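Local structure of putative thioesterase yhdA (Lactococcus lactis subsp. lactis, 3GEK) at residues L36-A41 / K87-G91; R105-I111 / I124-L130; K26-F30 / G97-N102. The protein is a putative hot-dog-fold thioesterase of the PaaI family that probably hydrolyses acyl-CoA thioesters, possibly 1,4-dihydroxy-2-naphthoyl-CoA. The protein carries 7 engineered substitutions. All coordinates share one frame. Residues are numbered along the deposited sequence.

Contact 1 (L36-A41 / K87-G91)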
loop_
_atom_site.group_PDB
_atom_site.type_symbol
_atom_site.label_atom_id
_atom_site.label_comp_id
_atom_site.label_asym_id
_atom_site.label_seq_id
_atom_site.Cartn_x
_atom_site.Cartn_y
_atom_site.Cartn_z
ATOM N N LEU A 36 8.881 -21.866 -12.061
ATOM C CA LEU A 36 7.916 -22.416 -11.103
ATOM C C LEU A 36 7.932 -23.937 -10.994
ATOM O O LEU A 36 8.086 -24.651 -11.988
ATOM C CB LEU A 36 6.492 -21.918 -11.416
ATOM C CG LEU A 36 6.317 -20.395 -11.571
ATOM C CD1 LEU A 36 4.913 -20.038 -12.033
ATOM C CD2 LEU A 36 6.650 -19.672 -10.283
ATOM N N SER A 37 7.786 -24.407 -9.757
ATOM C CA SER A 37 7.500 -25.806 -9.435
ATOM C C SER A 37 6.413 -25.817 -8.366
ATOM O O SER A 37 5.821 -24.773 -8.080
ATOM C CB SER A 37 8.750 -26.508 -8.907
ATOM O OG SER A 37 9.099 -26.017 -7.623
ATOM N N ASP A 38 6.170 -26.985 -7.769
ATOM C CA ASP A 38 5.204 -27.140 -6.675
ATOM C C ASP A 38 5.580 -26.317 -5.448
ATOM O O ASP A 38 4.719 -25.961 -4.645
ATOM C CB ASP A 38 5.057 -28.612 -6.279
ATOM C CG ASP A 38 6.335 -29.193 -5.670
ATOM O OD1 ASP A 38 6.299 -29.576 -4.474
ATOM O OD2 ASP A 38 7.367 -29.268 -6.381
ATOM N N PHE A 39 6.873 -26.027 -5.310
ATOM C CA PHE A 39 7.380 -25.161 -4.253
ATOM C C PHE A 39 6.587 -23.858 -4.191
ATOM O O PHE A 39 6.298 -23.357 -3.107
ATOM C CB PHE A 39 8.876 -24.871 -4.470
ATOM C CG PHE A 39 9.465 -23.902 -3.473
ATOM C CD1 PHE A 39 9.854 -24.332 -2.208
ATOM C CD2 PHE A 39 9.633 -22.566 -3.802
ATOM C CE1 PHE A 39 10.399 -23.441 -1.283
ATOM C CE2 PHE A 39 10.178 -21.669 -2.887
ATOM C CZ PHE A 39 10.559 -22.108 -1.622
ATOM N N HIS A 40 6.220 -23.337 -5.361
ATOM C CA HIS A 40 5.569 -22.033 -5.478
ATOM C C HIS A 40 4.035 -22.100 -5.417
ATOM O O HIS A 40 3.365 -21.069 -5.495
ATOM C CB HIS A 40 6.003 -21.335 -6.778
ATOM C CG HIS A 40 7.473 -21.403 -7.051
ATOM N ND1 HIS A 40 8.302 -20.309 -6.932
ATOM C CD2 HIS A 40 8.261 -22.429 -7.453
ATOM C CE1 HIS A 40 9.536 -20.657 -7.247
ATOM N NE2 HIS A 40 9.539 -21.939 -7.562
ATOM N N ALA A 41 3.482 -23.303 -5.266
ATOM C CA ALA A 41 2.038 -23.504 -5.375
ATOM C C ALA A 41 1.261 -23.147 -4.111
ATOM O O ALA A 41 1.771 -23.279 -2.996
ATOM C CB ALA A 41 1.736 -24.936 -5.799
ATOM N N LYS A 87 -2.269 -17.033 -11.870
ATOM C CA LYS A 87 -1.251 -17.748 -12.620
ATOM C C LYS A 87 -1.227 -19.202 -12.162
ATOM O O LYS A 87 -0.972 -19.486 -10.989
ATOM C CB LYS A 87 0.118 -17.077 -12.424
ATOM C CG LYS A 87 1.341 -17.870 -12.916
ATOM C CD LYS A 87 1.296 -18.191 -14.401
ATOM C CE LYS A 87 2.589 -18.860 -14.845
ATOM N NZ LYS A 87 2.403 -19.694 -16.069
ATOM N N LYS A 88 -1.522 -20.114 -13.083
ATOM C CA LYS A 88 -1.364 -21.540 -12.824
ATOM C C LYS A 88 0.109 -21.810 -12.541
ATOM O O LYS A 88 0.989 -21.310 -13.251
ATOM C CB LYS A 88 -1.846 -22.369 -14.015
ATOM C CG LYS A 88 -2.126 -23.820 -13.674
ATOM C CD LYS A 88 -2.707 -24.576 -14.855
ATOM C CE LYS A 88 -3.264 -25.928 -14.425
ATOM N NZ LYS A 88 -2.207 -26.964 -14.227
ATOM N N CYS A 89 0.377 -22.590 -11.500
ATOM C CA CYS A 89 1.743 -22.783 -11.024
ATOM C C CYS A 89 2.529 -23.747 -11.918
ATOM O O CYS A 89 2.717 -24.914 -11.579
ATOM C CB CYS A 89 1.735 -23.254 -9.569
ATOM S SG CYS A 89 3.297 -23.010 -8.718
ATOM N N GLU A 90 2.970 -23.234 -13.067
ATOM C CA GLU A 90 3.771 -23.974 -14.045
ATOM C C GLU A 90 4.489 -22.985 -14.970
ATOM O O GLU A 90 4.073 -21.833 -15.093
ATOM C CB GLU A 90 2.890 -24.921 -14.875
ATOM C CG GLU A 90 1.790 -24.208 -15.669
ATOM C CD GLU A 90 0.872 -25.150 -16.435
ATOM O OE1 GLU A 90 1.101 -26.388 -16.442
ATOM O OE2 GLU A 90 -0.096 -24.633 -17.036
ATOM N N GLY A 91 5.551 -23.441 -15.628
ATOM C CA GLY A 91 6.340 -22.577 -16.502
ATOM C C GLY A 91 7.131 -21.555 -15.703
ATOM O O GLY A 91 7.863 -21.915 -14.783
#
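Leu36 makes the one backbone hydrogen bond between residues 36-41 and 87-91: its N donates to Gly91 O at 2.9 Å, nearly straight at 166°. Its side chain leans on residues 87-91, with CD1 3.6 Å from Glu90 O and 3.8 Å from Lys87 CE, the aliphatic part of a lysine whose NZ is held by Glu90 O at 2.9 Å and by a salt bridge to Glu116. Ser37 turns its side chain away and builds an ST turn, OG accepting from Phe39 N at 3.2 Å, while its carbonyl O lies 3.1 Å from Cys89 SG and accepts from His40 N at 3.1 Å. Asp38 and Phe39 carry the chain through the short 3-10 turn without meeting residues 87-91; Phe39 instead packs on Gln6 of the second subunit. His40 CB lies 3.7 Å from Cys89 SG and Ala41 CB 3.8 Å from it. Cys89, at the centre of an inverse gamma turn in which Glu90 N donates to Lys88 O at 2.8 Å, thus sets its thiol against the side of the 3-10 turn. The chemistry implies that two irregular surface loops are joined by apolar and sulfur packing of Leu36 and Cys89 plus one hydrogen bond, with backbone bonds from Cys89 to Gly45 and Lys87 to Leu47 adding to the link.

Contact 2 (R105-I111 / I124-L130); sequences RNHVWEI and ITVVNAL
Seven main-chain hydrogen bonds hold residues 105-111 antiparallel to 124-130; strands 106-111 and 124-130 are extended, axes 4.6 Å apart at 163°, with Arg105 just before 106-111. Three hydrogen-bonded pairs exchange two bonds each: Ile111 N to Ile124 O 2.7 Å and Ile124 N to Ile111 O 2.8 Å; Trp109 N to Val126 O 2.8 Å and Val126 N to Trp109 O 3.0 Å; His107 N to Asn128 O 3.1 Å and Asn128 N to His107 O 2.8 Å. Leu130 N adds a bond to Arg105 O at 2.7 Å, and Asn106 ND2, chi1 m, donates to Asn128 O at 3.1 Å. Between these rungs lie the non-hydrogen-bonded pairs Asn106-Ala129, Val108-Val127 (CA-CA 4.5 Å) and Glu110-Thr125. On the face of His107, Trp109 and Ile111, all chi1 m, Ile111 CD1 meets Val126 CG2 at 3.7 Å, and Leu130 CD1 makes a CH-pi contact 3.9 Å from the His107 ring centroid. His107 ND1, Trp109 NE1 and Asn128 ND2 all bond to Ser64 OG of helix 49-68. On the opposite face Val108 CG2 and Val127 CG2 are 4.3 Å apart; Glu110 there forms a salt bridge to Lys112 and a hydrogen bond to Gln123, both of the third subunit. These strands form the hairpin 106-115/120-131 of the hot-dog sheet. Its chemistry implies two roles: one face gathers polar groups around a helix serine amid apolar packing, the other builds a subunit interface.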
loop_
_atom_site.group_PDB
_atom_site.type_symbol
_atom_site.label_atom_id
_atom_site.label_comp_id
_atom_site.label_asym_id
_atom_site.label_seq_id
_atom_site.Cartn_x
_atom_site.Cartn_y
_atom_site.Cartn_z
ATOM N N ARG A 105 18.257 8.035 0.849
ATOM C CA ARG A 105 17.982 7.051 1.902
ATOM C C ARG A 105 17.025 5.924 1.479
ATOM O O ARG A 105 16.969 4.871 2.126
ATOM C CB ARG A 105 17.417 7.765 3.135
ATOM C CG ARG A 105 16.222 8.669 2.839
ATOM C CD ARG A 105 16.158 9.850 3.797
ATOM N NE ARG A 105 15.495 11.002 3.189
ATOM C CZ ARG A 105 16.120 11.978 2.533
ATOM N NH1 ARG A 105 17.440 11.960 2.389
ATOM N NH2 ARG A 105 15.421 12.979 2.017
ATOM N N ASN A 106 16.251 6.167 0.418
ATOM C CA ASN A 106 15.266 5.200 -0.083
ATOM C C ASN A 106 15.326 4.967 -1.594
ATOM O O ASN A 106 15.536 5.906 -2.359
ATOM C CB ASN A 106 13.845 5.648 0.275
ATOM C CG ASN A 106 13.536 5.523 1.761
ATOM O OD1 ASN A 106 12.711 6.271 2.293
ATOM N ND2 ASN A 106 14.183 4.576 2.435
ATOM N N HIS A 107 15.138 3.718 -2.015
ATOM C CA HIS A 107 14.819 3.410 -3.411
ATOM C C HIS A 107 13.359 2.997 -3.491
ATOM O O HIS A 107 12.895 2.214 -2.664
ATOM C CB HIS A 107 15.692 2.281 -3.972
ATOM C CG HIS A 107 17.067 2.712 -4.390
ATOM N ND1 HIS A 107 18.076 1.812 -4.648
ATOM C CD2 HIS A 107 17.602 3.943 -4.582
ATOM C CE1 HIS A 107 19.172 2.465 -4.990
ATOM N NE2 HIS A 107 18.912 3.761 -4.954
ATOM N N VAL A 108 12.636 3.526 -4.475
ATOM C CA VAL A 108 11.250 3.111 -4.706
ATOM C C VAL A 108 11.153 2.445 -6.069
ATOM O O VAL A 108 11.366 3.093 -7.102
ATOM C CB VAL A 108 10.252 4.289 -4.611
ATOM C CG1 VAL A 108 8.821 3.790 -4.711
ATOM C CG2 VAL A 108 10.453 5.072 -3.312
ATOM N N TRP A 109 10.853 1.149 -6.063
ATOM C CA TRP A 109 10.750 0.355 -7.296
ATOM C C TRP A 109 9.307 0.083 -7.669
ATOM O O TRP A 109 8.491 -0.276 -6.813
ATOM C CB TRP A 109 11.462 -0.991 -7.143
ATOM C CG TRP A 109 12.945 -0.906 -7.121
ATOM C CD1 TRP A 109 13.747 -0.867 -6.018
ATOM C CD2 TRP A 109 13.820 -0.862 -8.257
ATOM N NE1 TRP A 109 15.069 -0.804 -6.396
ATOM C CE2 TRP A 109 15.140 -0.796 -7.764
ATOM C CE3 TRP A 109 13.614 -0.877 -9.643
ATOM C CZ2 TRP A 109 16.256 -0.733 -8.609
ATOM C CZ3 TRP A 109 14.724 -0.820 -10.484
ATOM C CH2 TRP A 109 16.027 -0.752 -9.960
ATOM N N GLU A 110 9.001 0.247 -8.951
ATOM C CA GLU A 110 7.730 -0.181 -9.510
ATOM C C GLU A 110 7.975 -1.493 -10.253
ATOM O O GLU A 110 8.737 -1.533 -11.228
ATOM C CB GLU A 110 7.195 0.887 -10.456
ATOM C CG GLU A 110 5.955 0.507 -11.249
ATOM C CD GLU A 110 5.729 1.460 -12.408
ATOM O OE1 GLU A 110 5.274 2.602 -12.166
ATOM O OE2 GLU A 110 6.024 1.070 -13.565
ATOM N N ILE A 111 7.330 -2.559 -9.783
ATOM C CA ILE A 111 7.608 -3.908 -10.269
ATOM C C ILE A 111 6.363 -4.586 -10.841
ATOM O O ILE A 111 5.339 -4.707 -10.172
ATOM C CB ILE A 111 8.250 -4.784 -9.157
ATOM C CG1 ILE A 111 9.589 -4.185 -8.719
ATOM C CG2 ILE A 111 8.431 -6.239 -9.624
ATOM C CD1 ILE A 111 10.044 -4.586 -7.319
ATOM N N ILE A 124 3.441 -4.543 -8.097
ATOM C CA ILE A 124 4.063 -4.463 -6.780
ATOM C C ILE A 124 4.987 -3.255 -6.700
ATOM O O ILE A 124 5.761 -2.987 -7.631
ATOM C CB ILE A 124 4.856 -5.760 -6.451
ATOM C CG1 ILE A 124 3.939 -6.989 -6.545
ATOM C CG2 ILE A 124 5.547 -5.653 -5.081
ATOM C CD1 ILE A 124 4.564 -8.300 -6.112
ATOM N N THR A 125 4.877 -2.516 -5.598
ATOM C CA THR A 125 5.801 -1.428 -5.298
ATOM C C THR A 125 6.619 -1.794 -4.065
ATOM O O THR A 125 6.066 -2.232 -3.052
ATOM C CB THR A 125 5.060 -0.087 -5.071
ATOM O OG1 THR A 125 4.341 0.261 -6.259
ATOM C CG2 THR A 125 6.051 1.035 -4.767
ATOM N N VAL A 126 7.934 -1.636 -4.171
ATOM C CA VAL A 126 8.840 -1.913 -3.061
ATOM C C VAL A 126 9.635 -0.666 -2.704
ATOM O O VAL A 126 10.253 -0.040 -3.578
ATOM C CB VAL A 126 9.840 -3.066 -3.397
ATOM C CG1 VAL A 126 10.794 -3.299 -2.239
ATOM C CG2 VAL A 126 9.099 -4.352 -3.743
ATOM N N VAL A 127 9.614 -0.308 -1.425
ATOM C CA VAL A 127 10.492 0.731 -0.906
ATOM C C VAL A 127 11.631 0.061 -0.134
ATOM O O VAL A 127 11.383 -0.704 0.799
ATOM C CB VAL A 127 9.743 1.730 0.024
ATOM C CG1 VAL A 127 10.676 2.829 0.493
ATOM C CG2 VAL A 127 8.520 2.312 -0.673
ATOM N N ASN A 128 12.867 0.335 -0.548
ATOM C CA ASN A 128 14.050 -0.147 0.148
ATOM C C ASN A 128 14.674 0.963 0.998
ATOM O O ASN A 128 14.720 2.124 0.585
ATOM C CB ASN A 128 15.095 -0.664 -0.852
ATOM C CG ASN A 128 14.710 -1.995 -1.499
ATOM O OD1 ASN A 128 13.969 -2.802 -0.927
ATOM N ND2 ASN A 128 15.234 -2.234 -2.696
ATOM N N ALA A 129 15.156 0.604 2.184
ATOM C CA ALA A 129 15.982 1.508 2.976
ATOM C C ALA A 129 17.434 1.313 2.574
ATOM O O ALA A 129 17.881 0.182 2.368
ATOM C CB ALA A 129 15.798 1.257 4.471
ATOM N N LEU A 130 18.157 2.421 2.443
ATOM C CA LEU A 130 19.554 2.399 2.023
ATOM C C LEU A 130 20.480 2.594 3.221
ATOM O O LEU A 130 20.469 3.654 3.854
ATOM C CB LEU A 130 19.803 3.483 0.968
ATOM C CG LEU A 130 19.668 3.195 -0.535
ATOM C CD1 LEU A 130 18.632 2.132 -0.887
ATOM C CD2 LEU A 130 19.403 4.489 -1.295
#

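Contact 3 (K26-F30 / G97-N102)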
loop_
_atom_site.group_PDB
_atom_site.type_symbol
_atom_site.label_atom_id
_atom_site.label_comp_id
_atom_site.label_asym_id
_atom_site.label_seq_id
_atom_site.Cartn_x
_atom_site.Cartn_y
_atom_site.Cartn_z
ATOM N N LYS A 26 19.445 9.243 -14.188
ATOM C CA LYS A 26 19.486 7.973 -14.905
ATOM C C LYS A 26 18.243 7.138 -14.607
ATOM O O LYS A 26 17.782 7.087 -13.464
ATOM C CB LYS A 26 20.742 7.178 -14.524
ATOM C CG LYS A 26 22.064 7.946 -14.609
ATOM C CD LYS A 26 22.531 8.131 -16.042
ATOM C CE LYS A 26 23.987 8.576 -16.095
ATOM N NZ LYS A 26 24.194 9.989 -15.650
ATOM N N ILE A 27 17.698 6.500 -15.640
ATOM C CA ILE A 27 16.544 5.623 -15.471
ATOM C C ILE A 27 17.004 4.172 -15.315
ATOM O O ILE A 27 17.529 3.567 -16.251
ATOM C CB ILE A 27 15.511 5.773 -16.616
ATOM C CG1 ILE A 27 14.871 7.166 -16.576
ATOM C CG2 ILE A 27 14.424 4.695 -16.500
ATOM C CD1 ILE A 27 14.176 7.574 -17.866
ATOM N N TYR A 28 16.814 3.644 -14.108
ATOM C CA TYR A 28 17.244 2.295 -13.755
ATOM C C TYR A 28 16.102 1.293 -13.840
ATOM O O TYR A 28 14.985 1.556 -13.385
ATOM C CB TYR A 28 17.846 2.276 -12.348
ATOM C CG TYR A 28 19.207 2.927 -12.256
ATOM C CD1 TYR A 28 20.366 2.200 -12.519
ATOM C CD2 TYR A 28 19.338 4.270 -11.906
ATOM C CE1 TYR A 28 21.631 2.795 -12.437
ATOM C CE2 TYR A 28 20.597 4.875 -11.823
ATOM C CZ TYR A 28 21.736 4.131 -12.092
ATOM O OH TYR A 28 22.981 4.720 -12.011
ATOM N N LYS A 29 16.401 0.144 -14.433
ATOM C CA LYS A 29 15.450 -0.942 -14.565
ATOM C C LYS A 29 16.125 -2.254 -14.184
ATOM O O LYS A 29 17.353 -2.351 -14.216
ATOM C CB LYS A 29 14.939 -1.034 -16.002
ATOM C CG LYS A 29 14.025 0.100 -16.433
ATOM C CD LYS A 29 13.802 0.063 -17.940
ATOM C CE LYS A 29 12.786 1.108 -18.373
ATOM N NZ LYS A 29 12.677 1.171 -19.860
ATOM N N PHE A 30 15.317 -3.247 -13.810
ATOM C CA PHE A 30 15.786 -4.630 -13.727
ATOM C C PHE A 30 14.835 -5.613 -14.406
ATOM O O PHE A 30 13.655 -5.320 -14.604
ATOM C CB PHE A 30 16.115 -5.062 -12.287
ATOM C CG PHE A 30 14.912 -5.366 -11.432
ATOM C CD1 PHE A 30 14.292 -6.614 -11.486
ATOM C CD2 PHE A 30 14.422 -4.419 -10.545
ATOM C CE1 PHE A 30 13.186 -6.897 -10.692
ATOM C CE2 PHE A 30 13.327 -4.703 -9.732
ATOM C CZ PHE A 30 12.708 -5.943 -9.809
ATOM N N GLY A 97 11.400 -4.383 -13.102
ATOM C CA GLY A 97 11.358 -3.244 -12.207
ATOM C C GLY A 97 11.730 -1.951 -12.895
ATOM O O GLY A 97 12.531 -1.942 -13.825
ATOM N N LEU A 98 11.123 -0.868 -12.428
ATOM C CA LEU A 98 11.492 0.485 -12.805
ATOM C C LEU A 98 11.745 1.277 -11.529
ATOM O O LEU A 98 10.898 1.307 -10.638
ATOM C CB LEU A 98 10.365 1.138 -13.615
ATOM C CG LEU A 98 10.469 2.635 -13.929
ATOM C CD1 LEU A 98 11.639 2.917 -14.862
ATOM C CD2 LEU A 98 9.172 3.152 -14.541
ATOM N N LEU A 99 12.907 1.913 -11.433
ATOM C CA LEU A 99 13.202 2.731 -10.270
ATOM C C LEU A 99 12.513 4.094 -10.394
ATOM O O LEU A 99 12.876 4.911 -11.235
ATOM C CB LEU A 99 14.714 2.874 -10.072
ATOM C CG LEU A 99 15.216 3.618 -8.831
ATOM C CD1 LEU A 99 14.893 2.850 -7.559
ATOM C CD2 LEU A 99 16.714 3.855 -8.949
ATOM N N LEU A 100 11.505 4.318 -9.559
ATOM C CA LEU A 100 10.726 5.548 -9.604
ATOM C C LEU A 100 11.408 6.657 -8.830
ATOM O O LEU A 100 11.204 7.837 -9.120
ATOM C CB LEU A 100 9.329 5.326 -9.033
ATOM C CG LEU A 100 8.412 4.280 -9.667
ATOM C CD1 LEU A 100 7.166 4.146 -8.802
ATOM C CD2 LEU A 100 8.052 4.635 -11.112
ATOM N N LYS A 101 12.200 6.277 -7.831
ATOM C CA LYS A 101 12.938 7.242 -7.040
ATOM C C LYS A 101 14.291 6.701 -6.599
ATOM O O LYS A 101 14.382 5.657 -5.944
ATOM C CB LYS A 101 12.128 7.708 -5.827
ATOM C CG LYS A 101 12.786 8.864 -5.078
ATOM C CD LYS A 101 12.119 9.122 -3.745
ATOM C CE LYS A 101 12.774 10.311 -3.047
ATOM N NZ LYS A 101 12.091 10.611 -1.756
ATOM N N ASN A 102 15.334 7.433 -6.970
ATOM C CA ASN A 102 16.682 7.154 -6.527
ATOM C C ASN A 102 17.054 8.169 -5.454
ATOM O O ASN A 102 17.811 9.114 -5.700
ATOM C CB ASN A 102 17.646 7.211 -7.712
ATOM C CG ASN A 102 19.046 6.740 -7.359
ATOM O OD1 ASN A 102 19.314 6.307 -6.237
ATOM N ND2 ASN A 102 19.951 6.828 -8.325
#
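Gly97 opens the pairing with two backbone hydrogen bonds to Phe30, its N donating to Phe30 O at 2.9 Å and its O accepting from Phe30 N at 3.1 Å. The Phe30 ring, at chi1 p, folds back over the glycine, placing Gly97 CA 3.8 Å from the ring centroid in a CH-pi contact; an ideal CB would stand 2.1 Å from Phe30 CE2, so the absence of a CB leaves room for the ring. Beyond the glycine the same ring packs on Thr59 and Ala63 of helix 49-68 and meets Trp109 edge-to-face. Leu98 forms a non-hydrogen-bonded pair with Lys29, CA-CA 4.6 Å, and on the other face its CD1 touches Ile27 CG2 at 3.7 Å and Lys29 CG at 4.0 Å, while Lys29 NZ is paired with Asp17. Leu99 N donates to Tyr28 O at 2.9 Å, almost linear, and its CD2 packs 3.9 Å from Tyr28 CB, both side chains resting on Ile67 of the helix. At Leu100 the chain turns a corner: Leu100 and Lys101 together face Val108 in a classic beta bulge and lose touch with residues 26-30. Asn102 returns, ND2 4.1 Å from Tyr28 CE2, its OD1 hydrogen-bonded to His107 NE2. Strand 28-35 is thereby joined to strand 92-102 in the curved antiparallel sheet wrapped around a long helix, typical of the hot-dog fold.

How the contacts relate
From the N terminus, strand 28-35 carries the first half of contact 3 and runs straight into residues 36-41, the first half of contact 1. The chain then passes through helix 49-68 and strand 73-83 before residues 87-91 close contact 1; strand 92-102 follows and closes contact 3, so contact 1 lies within the wider loop. Contact 2 comes afterwards in series, closing a short hairpin. Contacts 2 and 3 touch: a probable hydrogen bond of 2.7 Å joins Val108 O and Leu100 N where strand 92-102 lies between 28-35 and 106-115. Contact 1, on the opposite side of the chain's centre from both, joins the loop before helix 49-68 to that between strands 73-83 and 92-102.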